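PDB 1FX5: anti-H(O) lectin 1 from Ulex europaeus, which binds carbohydrate with specificity for L-fucose, as a homodimeric legume lectin that carries calcium and manganese ions. Local coordinates for residues A85-L89 and Q223-E227; E125-I129 and W158-Y162; H142-D146 and I194-S198. All blocks are in the same frame, centred on the assembly; numbering follows the deposited sequence.

In the fold
All three contacts lie in one legume lectin domain, a beta sandwich of a curved front sheet and a flat back sheet. The segments come in the order 85-89, 125-129, 142-146, 158-162, 194-198, 223-227. Interaction 1 spans the others, while interactions 2 and 3 alternate. Strands 88-94, 122-127 and 142-147 are successive front-sheet neighbours, and each supplies one segment. In interactions 1 and 3 the front strand packs on back strands 224-236 and 192-199; in interaction 2 it packs on loop 158-162. The centre of interaction 2 lies about 9 Å from that of interaction 1 and about 12 Å from that of interaction 3. Strands 122-127 and 142-147 both supply manganese ligands; the calcium lies beside it, on 127-129.

Interaction 1 of 3, residues A85-L89 and Q223-E227; sequences ATDGL and QATHE
Residues 85-87 form an irregular loop into strand 88-94, extended at Ala85 and Thr86 but turned at Asp87 (psi -20°), and residues 223-227 run into strand 224-236. The two face each other across the legume lectin sandwich, front sheet against back. Ala85 CA lies 5.9 Å from Gln223 CA, and Leu89 CA lies 6.7 Å from His226 CA. The Thr86-Asp87 peptide is cis, a hallmark of this family. Asp87 and Gly88 form a classic beta bulge opposite Ser217. Gly88, at phi 125° and psi -173°, has a backbone that calls for glycine. Asp87 points away, and its carboxylate binds a diol, probably from the crystallisation liquor, consistent with the family's sugar site. Ala224 CB packs 4.2 Å from Ala85 CB and 3.7 Å from Thr86 O. His226, chi1 m, fills the gap beneath the loop. Gly88 O lies over one ring face, and Thr86 O at the edge, 3.9 Å from His226 CE1. Leu89 CD2 meets His226 CD2 at 4.2 Å. Thr86 OG1 donates to Asp87 OD1 at 2.8 Å.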
loop_
_atom_site.group_PDB
_atom_site.type_symbol
_atom_site.label_atom_id
_atom_site.label_comp_id
_atom_site.label_asym_id
_atom_site.label_seq_id
_atom_site.Cartn_x
_atom_site.Cartn_y
_atom_site.Cartn_z
ATOM N N ALA A 85 25.854 2.215 -25.027
ATOM C CA ALA A 85 25.365 2.418 -23.651
ATOM C C ALA A 85 24.613 1.211 -23.092
ATOM O O ALA A 85 23.854 0.557 -23.813
ATOM C CB ALA A 85 24.511 3.647 -23.586
ATOM N N THR A 86 24.788 0.967 -21.791
ATOM C CA THR A 86 24.165 -0.161 -21.080
ATOM C C THR A 86 23.460 0.374 -19.808
ATOM O O THR A 86 23.553 1.567 -19.549
ATOM C CB THR A 86 25.290 -1.183 -20.668
ATOM O OG1 THR A 86 26.028 -0.666 -19.552
ATOM C CG2 THR A 86 26.291 -1.438 -21.816
ATOM N N ASP A 87 22.674 -0.427 -19.063
ATOM C CA ASP A 87 22.351 -1.844 -19.320
ATOM C C ASP A 87 20.849 -2.046 -19.523
ATOM O O ASP A 87 20.447 -3.094 -20.037
ATOM C CB ASP A 87 22.804 -2.745 -18.172
ATOM C CG ASP A 87 24.204 -3.248 -18.361
ATOM O OD1 ASP A 87 25.112 -2.650 -17.750
ATOM O OD2 ASP A 87 24.407 -4.203 -19.137
ATOM N N GLY A 88 20.037 -1.086 -19.046
ATOM C CA GLY A 88 18.590 -1.173 -19.190
ATOM C C GLY A 88 17.800 -1.070 -17.897
ATOM O O GLY A 88 18.346 -0.705 -16.849
ATOM N N LEU A 89 16.490 -1.292 -17.976
ATOM C CA LEU A 89 15.656 -1.222 -16.787
ATOM C C LEU A 89 14.767 -2.467 -16.731
ATOM O O LEU A 89 14.601 -3.177 -17.734
ATOM C CB LEU A 89 14.852 0.080 -16.705
ATOM C CG LEU A 89 13.783 0.336 -17.751
ATOM C CD1 LEU A 89 12.612 1.066 -17.119
ATOM C CD2 LEU A 89 14.372 1.138 -18.886
ATOM N N GLN A 223 28.032 4.389 -19.391
ATOM C CA GLN A 223 26.998 4.817 -18.478
ATOM C C GLN A 223 25.818 5.547 -19.053
ATOM O O GLN A 223 25.952 6.351 -19.955
ATOM C CB GLN A 223 27.590 5.673 -17.358
ATOM C CG GLN A 223 28.637 4.963 -16.511
ATOM C CD GLN A 223 29.069 5.806 -15.314
ATOM O OE1 GLN A 223 28.956 7.037 -15.330
ATOM N NE2 GLN A 223 29.543 5.147 -14.267
ATOM N N ALA A 224 24.657 5.259 -18.477
ATOM C CA ALA A 224 23.392 5.863 -18.866
ATOM C C ALA A 224 22.478 5.812 -17.638
ATOM O O ALA A 224 22.633 4.934 -16.773
ATOM C CB ALA A 224 22.766 5.104 -20.021
ATOM N N THR A 225 21.609 6.804 -17.499
ATOM C CA THR A 225 20.686 6.845 -16.379
ATOM C C THR A 225 19.293 6.447 -16.946
ATOM O O THR A 225 18.994 6.718 -18.111
ATOM C CB THR A 225 20.700 8.235 -15.696
ATOM O OG1 THR A 225 19.783 8.230 -14.585
ATOM C CG2 THR A 225 20.318 9.326 -16.689
ATOM N N HIS A 226 18.485 5.738 -16.151
ATOM C CA HIS A 226 17.154 5.284 -16.571
ATOM C C HIS A 226 16.169 5.925 -15.611
ATOM O O HIS A 226 16.254 5.692 -14.403
ATOM C CB HIS A 226 17.111 3.746 -16.515
ATOM C CG HIS A 226 18.184 3.094 -17.334
ATOM N ND1 HIS A 226 19.448 2.844 -16.840
ATOM C CD2 HIS A 226 18.211 2.732 -18.639
ATOM C CE1 HIS A 226 20.212 2.364 -17.809
ATOM N NE2 HIS A 226 19.486 2.285 -18.913
ATOM N N GLU A 227 15.201 6.663 -16.162
ATOM C CA GLU A 227 14.190 7.375 -15.378
ATOM C C GLU A 227 12.702 7.143 -15.656
ATOM O O GLU A 227 12.268 7.117 -16.803
ATOM C CB GLU A 227 14.525 8.858 -15.495
ATOM C CG GLU A 227 15.901 9.128 -14.919
ATOM C CD GLU A 227 16.545 10.386 -15.424
ATOM O OE1 GLU A 227 16.855 11.251 -14.603
ATOM O OE2 GLU A 227 16.793 10.507 -16.633
#

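Interaction 2 of 3, residues E125-I129 and W158-Y162; sequences EFDTI and WNKRY. With MN (manganese (II) ion), chain F; CA (calcium ion), chain G.
Segment 125-129 is the end of front-sheet strand 122-127 and the start of the metal-binding loop of the legume lectin fold, which holds the family's paired manganese and calcium ions. Segment 158-162 is an irregular loop after strand 154-157, packed against residues 126-128. Phe126 CA is 8.4 Å from Trp158 CA, and Thr128 CA is 6.9 Å from Lys160 CA. Glu125 OE1 binds manganese at 2.2 Å. Phe126 turns its ring away from the loop, but its CB is 3.9 Å from Trp158 CZ3. Trp158, chi1 t and chi2 41°, points at the strand, and its NE1 is hydrogen-bonded to Tyr187 OH. Asp127 bridges both ions. Its OD1 is 2.2 Å from manganese and 2.6 Å from calcium, and its OD2 is 2.5 Å from calcium. Thr128 is the main meeting point, with CG2 3.7 Å from Trp158 CZ3 and CB 3.7 Å from Tyr162 OH. A water joins Thr128 OG1, at 2.9 Å, to Tyr162 OH, at 2.7 Å. Extended Lys160 (chi1 p, the rest t) donates from NZ to Thr128 O at 2.8 Å. Ile129 N donates to Asp127 OD2 at 3.2 Å, closing an Asx turn. Ile129 O binds calcium at 2.4 Å.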
loop_
_atom_site.group_PDB
_atom_site.type_symbol
_atom_site.label_atom_id
_atom_site.label_comp_id
_atom_site.label_asym_id
_atom_site.label_seq_id
_atom_site.Cartn_x
_atom_site.Cartn_y
_atom_site.Cartn_z
ATOM N N GLU A 125 12.189 -7.338 -18.993
ATOM C CA GLU A 125 13.378 -6.515 -19.211
ATOM C C GLU A 125 13.407 -5.700 -20.532
ATOM O O GLU A 125 12.950 -6.157 -21.585
ATOM C CB GLU A 125 14.665 -7.364 -19.106
ATOM C CG GLU A 125 14.779 -8.427 -20.217
ATOM C CD GLU A 125 16.118 -9.138 -20.263
ATOM O OE1 GLU A 125 16.650 -9.343 -21.369
ATOM O OE2 GLU A 125 16.646 -9.522 -19.211
ATOM N N PHE A 126 13.991 -4.501 -20.425
ATOM C CA PHE A 126 14.181 -3.519 -21.498
ATOM C C PHE A 126 15.717 -3.473 -21.468
ATOM O O PHE A 126 16.347 -2.617 -20.807
ATOM C CB PHE A 126 13.542 -2.180 -21.099
ATOM C CG PHE A 126 12.043 -2.279 -20.864
ATOM C CD1 PHE A 126 11.539 -2.490 -19.592
ATOM C CD2 PHE A 126 11.147 -2.235 -21.937
ATOM C CE1 PHE A 126 10.177 -2.661 -19.399
ATOM C CE2 PHE A 126 9.771 -2.403 -21.741
ATOM C CZ PHE A 126 9.293 -2.618 -20.470
ATOM N N ASP A 127 16.286 -4.493 -22.110
ATOM C CA ASP A 127 17.711 -4.729 -22.216
ATOM C C ASP A 127 18.385 -3.951 -23.342
ATOM O O ASP A 127 18.217 -4.277 -24.525
ATOM C CB ASP A 127 17.891 -6.242 -22.372
ATOM C CG ASP A 127 19.307 -6.704 -22.107
ATOM O OD1 ASP A 127 19.514 -7.898 -21.814
ATOM O OD2 ASP A 127 20.225 -5.885 -22.194
ATOM N N THR A 128 19.228 -2.992 -22.959
ATOM C CA THR A 128 19.933 -2.159 -23.936
ATOM C C THR A 128 21.225 -2.688 -24.574
ATOM O O THR A 128 21.786 -2.011 -25.436
ATOM C CB THR A 128 20.152 -0.718 -23.408
ATOM O OG1 THR A 128 21.016 -0.760 -22.272
ATOM C CG2 THR A 128 18.832 -0.065 -23.010
ATOM N N ILE A 129 21.717 -3.855 -24.148
ATOM C CA ILE A 129 22.940 -4.431 -24.735
ATOM C C ILE A 129 22.918 -5.975 -24.753
ATOM O O ILE A 129 22.633 -6.607 -23.715
ATOM C CB ILE A 129 24.240 -3.913 -24.026
ATOM C CG1 ILE A 129 25.463 -4.118 -24.931
ATOM C CG2 ILE A 129 24.459 -4.580 -22.661
ATOM C CD1 ILE A 129 25.670 -3.015 -25.995
ATOM N N TRP A 158 14.483 -4.774 -30.229
ATOM C CA TRP A 158 14.106 -3.410 -29.867
ATOM C C TRP A 158 15.130 -2.371 -30.335
ATOM O O TRP A 158 16.311 -2.470 -30.011
ATOM C CB TRP A 158 13.971 -3.335 -28.323
ATOM C CG TRP A 158 13.814 -1.919 -27.682
ATOM C CD1 TRP A 158 13.052 -0.870 -28.146
ATOM C CD2 TRP A 158 14.382 -1.465 -26.431
ATOM N NE1 TRP A 158 13.104 0.192 -27.265
ATOM C CE2 TRP A 158 13.915 -0.147 -26.211
ATOM C CE3 TRP A 158 15.229 -2.055 -25.488
ATOM C CZ2 TRP A 158 14.276 0.599 -25.075
ATOM C CZ3 TRP A 158 15.583 -1.322 -24.364
ATOM C CH2 TRP A 158 15.108 -0.001 -24.163
ATOM N N ASN A 159 14.699 -1.389 -31.119
ATOM C CA ASN A 159 15.625 -0.356 -31.584
ATOM C C ASN A 159 15.499 0.793 -30.575
ATOM O O ASN A 159 14.646 1.677 -30.724
ATOM C CB ASN A 159 15.260 0.105 -32.988
ATOM C CG ASN A 159 15.426 -1.002 -34.018
ATOM O OD1 ASN A 159 14.548 -1.226 -34.842
ATOM N ND2 ASN A 159 16.539 -1.727 -33.951
ATOM N N LYS A 160 16.328 0.727 -29.533
ATOM C CA LYS A 160 16.363 1.716 -28.447
ATOM C C LYS A 160 16.603 3.171 -28.884
ATOM O O LYS A 160 17.353 3.426 -29.820
ATOM C CB LYS A 160 17.401 1.280 -27.379
ATOM C CG LYS A 160 18.812 1.018 -27.947
ATOM C CD LYS A 160 19.822 0.671 -26.867
ATOM C CE LYS A 160 21.246 0.820 -27.391
ATOM N NZ LYS A 160 22.278 0.543 -26.363
ATOM N N ARG A 161 15.982 4.109 -28.168
ATOM C CA ARG A 161 16.097 5.537 -28.437
ATOM C C ARG A 161 16.440 6.198 -27.105
ATOM O O ARG A 161 15.936 5.757 -26.071
ATOM C CB ARG A 161 14.760 6.089 -28.943
ATOM C CG ARG A 161 14.304 5.536 -30.279
ATOM C CD ARG A 161 13.039 6.220 -30.781
ATOM N NE ARG A 161 12.608 5.640 -32.056
ATOM C CZ ARG A 161 11.428 5.830 -32.639
ATOM N NH1 ARG A 161 10.511 6.603 -32.083
ATOM N NH2 ARG A 161 11.159 5.209 -33.785
ATOM N N TYR A 162 17.273 7.242 -27.119
ATOM C CA TYR A 162 17.664 7.943 -25.897
ATOM C C TYR A 162 17.214 9.402 -25.941
ATOM O O TYR A 162 16.941 9.918 -27.018
ATOM C CB TYR A 162 19.188 7.912 -25.725
ATOM C CG TYR A 162 19.754 6.588 -25.289
ATOM C CD1 TYR A 162 19.884 5.539 -26.189
ATOM C CD2 TYR A 162 20.093 6.362 -23.956
ATOM C CE1 TYR A 162 20.322 4.294 -25.774
ATOM C CE2 TYR A 162 20.535 5.122 -23.526
ATOM C CZ TYR A 162 20.639 4.093 -24.435
ATOM O OH TYR A 162 21.011 2.845 -24.008
HETATM MN MN MN F . 18.652 -9.868 -22.074
HETATM CA CA CA G . 22.041 -7.489 -21.604
HETATM O O HOH W 1 19.036 -10.503 -20.086
HETATM O O HOH W 2 21.187 1.975 -21.463
HETATM O O HOH W 3 17.660 -11.757 -22.584
HETATM O O HOH W 4 22.222 -5.584 -20.333
HETATM O O HOH W 5 21.489 -8.723 -19.685
#

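Interaction 3 of 3, residues H142-D146 and I194-S198; sequences HIGID and ISVTS. With MN (manganese (II) ion), chain F.
Two strands face each other across the legume lectin beta sandwich: 142-146 of the curved front sheet and 194-198 of the flat back sheet. Both are extended and run in nearly the same direction. Their axes cross at -16° and approach to 7.1 Å. No hydrogen bond joins them; apolar side chains from two different layers make most of the contact. Gly144 CA lies 6.6 Å from Val196 CA, and Ile145 CA lies 7.4 Å from Ser198 CA. Residues alternate. Ile143 and Ile145 point toward the back sheet, and Ile194, Val196 and Ser198 point toward the front sheet. The side chains interlock in a staggered row. Ile143, chi1 88° and chi2 m, fits between Ile194 and Val196. Its CG2 is 3.6 Å from Ile194 CD1, and its CG1 is 3.5 Å from Val196 CG1. Val196 (chi1 p) in turn projects between the two front isoleucines, with CG1 4.1 Å from Ile145 CD1. Ile145, chi1 m and chi2 t, drops its CD1 into the next hollow, 3.8 Å from both Thr197 C and Ser198 CB. Trp158 touches Ile143 and Ile194 and extends this apolar layer. His142 (chi1 p) stands outside the interlock. It completes the manganese site with Glu125, Asp127, Asp137 and two waters, and its NE2 lies 2.4 Å from the metal, MN.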
loop_
_atom_site.group_PDB
_atom_site.type_symbol
_atom_site.label_atom_id
_atom_site.label_comp_id
_atom_site.label_asym_id
_atom_site.label_seq_id
_atom_site.Cartn_x
_atom_site.Cartn_y
_atom_site.Cartn_z
ATOM N N HIS A 142 16.901 -5.585 -26.819
ATOM C CA HIS A 142 15.639 -6.318 -26.899
ATOM C C HIS A 142 14.787 -6.233 -25.636
ATOM O O HIS A 142 15.278 -5.781 -24.583
ATOM C CB HIS A 142 16.010 -7.800 -27.091
ATOM C CG HIS A 142 16.987 -8.311 -26.057
ATOM N ND1 HIS A 142 18.335 -8.010 -26.045
ATOM C CD2 HIS A 142 16.775 -9.065 -24.947
ATOM C CE1 HIS A 142 18.890 -8.563 -24.957
ATOM N NE2 HIS A 142 17.988 -9.221 -24.250
ATOM N N ILE A 143 13.492 -6.546 -25.756
ATOM C CA ILE A 143 12.641 -6.527 -24.562
ATOM C C ILE A 143 12.310 -8.023 -24.350
ATOM O O ILE A 143 11.949 -8.729 -25.311
ATOM C CB ILE A 143 11.356 -5.596 -24.597
ATOM C CG1 ILE A 143 10.137 -6.302 -25.169
ATOM C CG2 ILE A 143 11.634 -4.295 -25.295
ATOM C CD1 ILE A 143 10.174 -6.520 -26.657
ATOM N N GLY A 144 12.550 -8.531 -23.140
ATOM C CA GLY A 144 12.266 -9.928 -22.878
ATOM C C GLY A 144 11.610 -10.293 -21.565
ATOM O O GLY A 144 11.439 -9.464 -20.656
ATOM N N ILE A 145 11.200 -11.551 -21.487
ATOM C CA ILE A 145 10.559 -12.073 -20.293
ATOM C C ILE A 145 11.501 -13.063 -19.590
ATOM O O ILE A 145 11.950 -14.042 -20.195
ATOM C CB ILE A 145 9.190 -12.690 -20.649
ATOM C CG1 ILE A 145 8.250 -11.548 -21.063
ATOM C CG2 ILE A 145 8.610 -13.408 -19.449
ATOM C CD1 ILE A 145 6.952 -11.981 -21.691
ATOM N N ASP A 146 11.858 -12.742 -18.345
ATOM C CA ASP A 146 12.755 -13.577 -17.544
ATOM C C ASP A 146 12.038 -14.311 -16.429
ATOM O O ASP A 146 11.293 -13.709 -15.660
ATOM C CB ASP A 146 13.847 -12.725 -16.890
ATOM C CG ASP A 146 14.651 -11.914 -17.878
ATOM O OD1 ASP A 146 14.583 -12.145 -19.097
ATOM O OD2 ASP A 146 15.375 -11.025 -17.429
ATOM N N ILE A 194 6.198 -2.210 -30.036
ATOM C CA ILE A 194 6.704 -3.586 -30.038
ATOM C C ILE A 194 6.130 -4.303 -28.828
ATOM O O ILE A 194 5.806 -3.661 -27.815
ATOM C CB ILE A 194 8.269 -3.706 -29.960
ATOM C CG1 ILE A 194 8.789 -3.117 -28.671
ATOM C CG2 ILE A 194 8.968 -3.010 -31.135
ATOM C CD1 ILE A 194 10.239 -3.431 -28.481
ATOM N N SER A 195 5.948 -5.615 -28.932
ATOM C CA SER A 195 5.418 -6.358 -27.802
ATOM C C SER A 195 5.982 -7.760 -27.739
ATOM O O SER A 195 6.438 -8.315 -28.758
ATOM C CB SER A 195 3.896 -6.381 -27.800
ATOM O OG SER A 195 3.389 -6.990 -28.954
ATOM N N VAL A 196 6.046 -8.276 -26.517
ATOM C CA VAL A 196 6.554 -9.608 -26.255
ATOM C C VAL A 196 5.538 -10.250 -25.324
ATOM O O VAL A 196 5.009 -9.590 -24.402
ATOM C CB VAL A 196 7.960 -9.567 -25.637
ATOM C CG1 VAL A 196 7.937 -8.902 -24.257
ATOM C CG2 VAL A 196 8.522 -10.969 -25.593
ATOM N N THR A 197 5.286 -11.539 -25.545
ATOM C CA THR A 197 4.319 -12.284 -24.748
ATOM C C THR A 197 4.781 -13.660 -24.360
ATOM O O THR A 197 5.600 -14.262 -25.064
ATOM C CB THR A 197 3.042 -12.547 -25.617
ATOM O OG1 THR A 197 2.482 -11.312 -26.058
ATOM C CG2 THR A 197 1.998 -13.273 -24.858
ATOM N N SER A 198 4.221 -14.168 -23.266
ATOM C CA SER A 198 4.527 -15.500 -22.777
ATOM C C SER A 198 3.409 -16.046 -21.885
ATOM O O SER A 198 2.587 -15.284 -21.354
ATOM C CB SER A 198 5.862 -15.608 -22.072
ATOM O OG SER A 198 6.263 -16.981 -22.137
HETATM MN MN MN F . 18.652 -9.868 -22.074
HETATM O O HOH W 1 19.036 -10.503 -20.086
HETATM O O HOH W 3 17.660 -11.757 -22.584
#